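Local coordinates for export chaperone SatS (Mycobacterium tuberculosis H37Rv, PDB 6DNM), which acts as a chaperone for the SecA2 protein export pathway and is represented by its C-terminal domain, at residues Phe12-Gly26 with Leu89-Ser102. Sequence-based numbering, arbitrary orientation.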
loop_
_atom_site.group_PDB
_atom_site.type_symbol
_atom_site.label_atom_id
_atom_site.label_comp_id
_atom_site.label_asym_id
_atom_site.label_seq_id
_atom_site.Cartn_x
_atom_site.Cartn_y
_atom_site.Cartn_z
ATOM N N PHE A 12 18.000 2.978 -10.478
ATOM C CA PHE A 12 18.378 2.774 -9.082
ATOM C C PHE A 12 17.392 1.872 -8.340
ATOM O O PHE A 12 17.787 0.877 -7.721
ATOM C CB PHE A 12 18.499 4.113 -8.357
ATOM C CG PHE A 12 18.789 3.967 -6.885
ATOM C CD1 PHE A 12 20.091 3.801 -6.441
ATOM C CD2 PHE A 12 17.759 3.962 -5.947
ATOM C CE1 PHE A 12 20.368 3.656 -5.090
ATOM C CE2 PHE A 12 18.028 3.818 -4.600
ATOM C CZ PHE A 12 19.337 3.665 -4.168
ATOM N N TRP A 13 16.107 2.239 -8.331
ATOM C CA TRP A 13 15.153 1.502 -7.506
ATOM C C TRP A 13 14.958 0.080 -8.016
ATOM O O TRP A 13 14.828 -0.863 -7.218
ATOM C CB TRP A 13 13.831 2.273 -7.400
ATOM C CG TRP A 13 14.001 3.525 -6.581
ATOM C CD1 TRP A 13 14.031 4.812 -7.041
ATOM C CD2 TRP A 13 14.221 3.601 -5.162
ATOM N NE1 TRP A 13 14.237 5.684 -5.996
ATOM C CE2 TRP A 13 14.360 4.967 -4.835
ATOM C CE3 TRP A 13 14.307 2.650 -4.139
ATOM C CZ2 TRP A 13 14.575 5.405 -3.528
ATOM C CZ3 TRP A 13 14.514 3.088 -2.839
ATOM C CH2 TRP A 13 14.643 4.456 -2.545
ATOM N N LEU A 14 14.982 -0.101 -9.339
ATOM C CA LEU A 14 14.941 -1.447 -9.904
ATOM C C LEU A 14 16.135 -2.276 -9.443
ATOM O O LEU A 14 15.981 -3.433 -9.036
ATOM C CB LEU A 14 14.891 -1.362 -11.429
ATOM C CG LEU A 14 14.638 -2.653 -12.196
ATOM C CD1 LEU A 14 13.323 -3.286 -11.790
ATOM C CD2 LEU A 14 14.648 -2.360 -13.677
ATOM N N GLN A 15 17.329 -1.686 -9.459
ATOM C CA GLN A 15 18.522 -2.436 -9.078
ATOM C C GLN A 15 18.514 -2.797 -7.597
ATOM O O GLN A 15 19.001 -3.865 -7.213
ATOM C CB GLN A 15 19.767 -1.623 -9.415
ATOM C CG GLN A 15 20.051 -1.518 -10.900
ATOM C CD GLN A 15 21.446 -0.996 -11.170
ATOM O OE1 GLN A 15 21.619 0.141 -11.602
ATOM N NE2 GLN A 15 22.451 -1.821 -10.902
ATOM N N VAL A 16 17.996 -1.913 -6.738
ATOM C CA VAL A 16 17.944 -2.248 -5.314
ATOM C C VAL A 16 16.800 -3.191 -4.967
ATOM O O VAL A 16 16.776 -3.740 -3.857
ATOM C CB VAL A 16 18.038 -1.001 -4.415
ATOM C CG1 VAL A 16 19.317 -0.234 -4.708
ATOM C CG2 VAL A 16 16.831 -0.114 -4.582
ATOM N N GLY A 17 15.850 -3.398 -5.877
ATOM C CA GLY A 17 14.782 -4.357 -5.658
ATOM C C GLY A 17 13.748 -3.927 -4.648
ATOM O O GLY A 17 13.012 -4.767 -4.130
ATOM N N ILE A 18 13.674 -2.635 -4.350
ATOM C CA ILE A 18 12.759 -2.091 -3.358
ATOM C C ILE A 18 12.052 -0.914 -4.016
ATOM O O ILE A 18 12.697 -0.105 -4.690
ATOM C CB ILE A 18 13.531 -1.656 -2.091
ATOM C CG1 ILE A 18 14.189 -2.876 -1.423
ATOM C CG2 ILE A 18 12.631 -0.915 -1.116
ATOM C CD1 ILE A 18 15.268 -2.552 -0.388
ATOM N N ASP A 19 10.723 -0.832 -3.847
ATOM C CA ASP A 19 9.926 0.182 -4.524
ATOM C C ASP A 19 9.490 1.260 -3.551
ATOM O O ASP A 19 8.844 0.950 -2.539
ATOM C CB ASP A 19 8.647 -0.434 -5.117
ATOM C CG ASP A 19 8.897 -1.324 -6.310
ATOM O OD1 ASP A 19 9.890 -1.129 -7.038
ATOM O OD2 ASP A 19 8.058 -2.222 -6.521
ATOM N N PRO A 20 9.723 2.529 -3.865
ATOM C CA PRO A 20 8.957 3.594 -3.206
ATOM C C PRO A 20 7.506 3.522 -3.647
ATOM O O PRO A 20 7.205 3.261 -4.812
ATOM C CB PRO A 20 9.617 4.880 -3.725
ATOM C CG PRO A 20 10.974 4.436 -4.274
ATOM C CD PRO A 20 10.720 3.055 -4.810
ATOM N N ILE A 21 6.597 3.717 -2.693
ATOM C CA ILE A 21 5.172 3.699 -2.996
ATOM C C ILE A 21 4.514 4.950 -2.430
ATOM O O ILE A 21 5.015 5.572 -1.492
ATOM C CB ILE A 21 4.446 2.420 -2.503
ATOM C CG1 ILE A 21 4.347 2.398 -0.979
ATOM C CG2 ILE A 21 5.128 1.155 -3.041
ATOM C CD1 ILE A 21 3.462 1.260 -0.454
ATOM N N GLN A 22 3.370 5.314 -3.020
ATOM C CA GLN A 22 2.567 6.445 -2.576
ATOM C C GLN A 22 1.196 5.932 -2.164
ATOM O O GLN A 22 0.565 5.181 -2.915
ATOM C CB GLN A 22 2.386 7.434 -3.727
ATOM C CG GLN A 22 1.602 8.696 -3.376
ATOM C CD GLN A 22 1.213 9.475 -4.610
ATOM O OE1 GLN A 22 0.508 8.958 -5.477
ATOM N NE2 GLN A 22 1.691 10.715 -4.711
ATOM N N ILE A 23 0.729 6.335 -0.984
ATOM C CA ILE A 23 -0.583 5.931 -0.486
ATOM C C ILE A 23 -1.390 7.196 -0.258
ATOM O O ILE A 23 -1.010 8.033 0.564
ATOM C CB ILE A 23 -0.491 5.123 0.820
ATOM C CG1 ILE A 23 0.375 3.865 0.645
ATOM C CG2 ILE A 23 -1.897 4.775 1.318
ATOM C CD1 ILE A 23 0.744 3.177 1.966
ATOM N N MET A 24 -2.486 7.353 -0.987
ATOM C CA MET A 24 -3.332 8.527 -0.849
ATOM C C MET A 24 -4.624 8.152 -0.135
ATOM O O MET A 24 -5.299 7.190 -0.514
ATOM C CB MET A 24 -3.626 9.159 -2.215
ATOM C CG MET A 24 -2.356 9.562 -2.968
ATOM S SD MET A 24 -2.667 10.501 -4.485
ATOM C CE MET A 24 -3.282 12.059 -3.840
ATOM N N THR A 25 -4.940 8.889 0.916
ATOM C CA THR A 25 -6.212 8.769 1.607
ATOM C C THR A 25 -6.926 10.110 1.525
ATOM O O THR A 25 -6.356 11.113 1.090
ATOM C CB THR A 25 -6.019 8.357 3.073
ATOM O OG1 THR A 25 -5.581 9.490 3.837
ATOM C CG2 THR A 25 -4.987 7.240 3.202
ATOM N N GLY A 26 -8.191 10.132 1.940
ATOM C CA GLY A 26 -8.953 11.365 1.861
ATOM C C GLY A 26 -8.323 12.520 2.609
ATOM O O GLY A 26 -8.610 13.680 2.289
ATOM N N LEU A 89 20.164 10.317 -3.307
ATOM C CA LEU A 89 18.923 9.555 -3.294
ATOM C C LEU A 89 17.813 10.381 -3.926
ATOM O O LEU A 89 17.582 11.533 -3.548
ATOM C CB LEU A 89 18.545 9.197 -1.858
ATOM C CG LEU A 89 17.318 8.284 -1.740
ATOM C CD1 LEU A 89 17.668 6.866 -2.172
ATOM C CD2 LEU A 89 16.760 8.288 -0.325
ATOM N N ALA A 90 17.132 9.793 -4.901
ATOM C CA ALA A 90 16.040 10.459 -5.605
ATOM C C ALA A 90 14.851 9.523 -5.482
ATOM O O ALA A 90 14.751 8.543 -6.227
ATOM C CB ALA A 90 16.389 10.718 -7.066
ATOM N N VAL A 91 13.978 9.806 -4.519
ATOM C CA VAL A 91 12.789 8.990 -4.325
ATOM C C VAL A 91 11.837 9.267 -5.476
ATOM O O VAL A 91 11.505 10.423 -5.764
ATOM C CB VAL A 91 12.140 9.278 -2.966
ATOM C CG1 VAL A 91 10.934 8.377 -2.758
ATOM C CG2 VAL A 91 13.156 9.075 -1.859
ATOM N N ALA A 92 11.432 8.208 -6.164
ATOM C CA ALA A 92 10.542 8.311 -7.308
ATOM C C ALA A 92 9.581 7.141 -7.240
ATOM O O ALA A 92 10.008 6.000 -7.046
ATOM C CB ALA A 92 11.344 8.245 -8.612
ATOM N N VAL A 93 8.290 7.427 -7.381
ATOM C CA VAL A 93 7.240 6.417 -7.352
ATOM C C VAL A 93 6.728 6.236 -8.776
ATOM O O VAL A 93 6.298 7.202 -9.414
ATOM C CB VAL A 93 6.098 6.830 -6.406
ATOM C CG1 VAL A 93 5.006 5.775 -6.392
ATOM C CG2 VAL A 93 6.627 7.090 -5.001
ATOM N N THR A 94 6.775 5.006 -9.276
ATOM C CA THR A 94 6.211 4.741 -10.594
ATOM C C THR A 94 4.687 4.649 -10.512
ATOM O O THR A 94 4.106 4.459 -9.439
ATOM C CB THR A 94 6.792 3.462 -11.195
ATOM O OG1 THR A 94 6.511 2.365 -10.322
ATOM C CG2 THR A 94 8.307 3.589 -11.369
ATOM N N ASP A 95 4.042 4.790 -11.673
ATOM C CA ASP A 95 2.587 4.934 -11.702
ATOM C C ASP A 95 1.879 3.697 -11.161
ATOM O O ASP A 95 0.785 3.809 -10.592
ATOM C CB ASP A 95 2.101 5.226 -13.122
ATOM C CG ASP A 95 2.437 6.641 -13.591
ATOM O OD1 ASP A 95 2.983 7.443 -12.801
ATOM O OD2 ASP A 95 2.138 6.957 -14.763
ATOM N N ASP A 96 2.488 2.521 -11.317
ATOM C CA ASP A 96 1.922 1.270 -10.820
ATOM C C ASP A 96 2.076 1.102 -9.315
ATOM O O ASP A 96 1.550 0.132 -8.758
ATOM C CB ASP A 96 2.536 0.071 -11.551
ATOM C CG ASP A 96 4.037 0.009 -11.396
ATOM O OD1 ASP A 96 4.560 -1.072 -11.061
ATOM O OD2 ASP A 96 4.694 1.051 -11.592
ATOM N N ASN A 97 2.777 2.020 -8.653
ATOM C CA ASN A 97 2.950 1.991 -7.207
ATOM C C ASN A 97 2.219 3.139 -6.525
ATOM O O ASN A 97 2.579 3.541 -5.409
ATOM C CB ASN A 97 4.436 1.965 -6.853
ATOM C CG ASN A 97 5.052 0.634 -7.148
ATOM O OD1 ASN A 97 4.432 -0.393 -6.916
ATOM N ND2 ASN A 97 6.263 0.637 -7.689
ATOM N N VAL A 98 1.186 3.657 -7.184
ATOM C CA VAL A 98 0.312 4.692 -6.648
ATOM C C VAL A 98 -0.975 4.016 -6.186
ATOM O O VAL A 98 -1.692 3.408 -6.988
ATOM C CB VAL A 98 0.040 5.769 -7.711
ATOM C CG1 VAL A 98 -1.066 6.704 -7.269
ATOM C CG2 VAL A 98 1.317 6.547 -7.999
ATOM N N TYR A 99 -1.271 4.111 -4.895
ATOM C CA TYR A 99 -2.404 3.429 -4.291
ATOM C C TYR A 99 -3.332 4.453 -3.660
ATOM O O TYR A 99 -2.907 5.236 -2.812
ATOM C CB TYR A 99 -1.903 2.473 -3.216
ATOM C CG TYR A 99 -1.016 1.378 -3.745
ATOM C CD1 TYR A 99 -1.547 0.322 -4.471
ATOM C CD2 TYR A 99 0.361 1.403 -3.536
ATOM C CE1 TYR A 99 -0.742 -0.697 -4.958
ATOM C CE2 TYR A 99 1.178 0.384 -4.019
ATOM C CZ TYR A 99 0.615 -0.664 -4.729
ATOM O OH TYR A 99 1.414 -1.680 -5.213
ATOM N N VAL A 100 -4.599 4.446 -4.054
ATOM C CA VAL A 100 -5.540 5.490 -3.653
ATOM C C VAL A 100 -6.708 4.834 -2.935
ATOM O O VAL A 100 -7.508 4.120 -3.557
ATOM C CB VAL A 100 -6.031 6.316 -4.856
ATOM C CG1 VAL A 100 -6.974 7.432 -4.401
ATOM C CG2 VAL A 100 -4.853 6.884 -5.617
ATOM N N LEU A 101 -6.826 5.092 -1.633
ATOM C CA LEU A 101 -8.010 4.695 -0.878
ATOM C C LEU A 101 -9.094 5.766 -0.880
ATOM O O LEU A 101 -10.264 5.444 -0.621
ATOM C CB LEU A 101 -7.633 4.351 0.568
ATOM C CG LEU A 101 -6.573 3.267 0.733
ATOM C CD1 LEU A 101 -6.391 2.913 2.203
ATOM C CD2 LEU A 101 -6.890 2.019 -0.091
ATOM N N SER A 102 -8.723 7.009 -1.191
ATOM C CA SER A 102 -9.624 8.160 -1.161
ATOM C C SER A 102 -10.896 7.922 -1.962
ATOM O O SER A 102 -10.849 7.506 -3.120
ATOM C CB SER A 102 -8.892 9.352 -1.771
ATOM O OG SER A 102 -7.571 9.412 -1.286
HETATM O O HOH W 1 7.827 2.956 -7.440
#
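M24 N donates to Y99 O at 2.8 Å, and M24 O accepts L101 N at 2.8 Å. These bonds join strand 98-100, the edge strand, in parallel to strand 19-24 in a mixed sheet. Before these along the strands, Y99 N donates to Q22 O and Q22 N donates to N97 O at 3.1 Å. Upstream of the strand the chain is joined through a side chain instead. The indole NE1 of W13 donates to A90 O at 2.9 Å, nearly straight (169°) and in the ring plane. A water bridges the two segments at P20: it donates to P20 O and accepts from T94 N and N97 ND2. N97 OD1 makes a weak hydrogen bond to R34 of strand 29-37, which flanks strand 19-24 across from 98-100.

The packing around W13 is layered. P20 CG sits over the centre of one indole face and F12 CD2 over the other. L89 CD1 approaches W13 CZ2 obliquely at 3.7 Å. P20 CB touches V91 CG1 and V93 CG2. On the sheet, I23 and Y99 share one face and pack on helix 117-134, where Y99 OH bonds E125. Q22, V98, M24 and V100 share the other. Q22 holds CG anti to its own N (chi1 -178°), which lays its chain alongside V98. Its NE2 bonds Y31 OH, while Q22 OE1 lies 3.3 Å from V98 CG1.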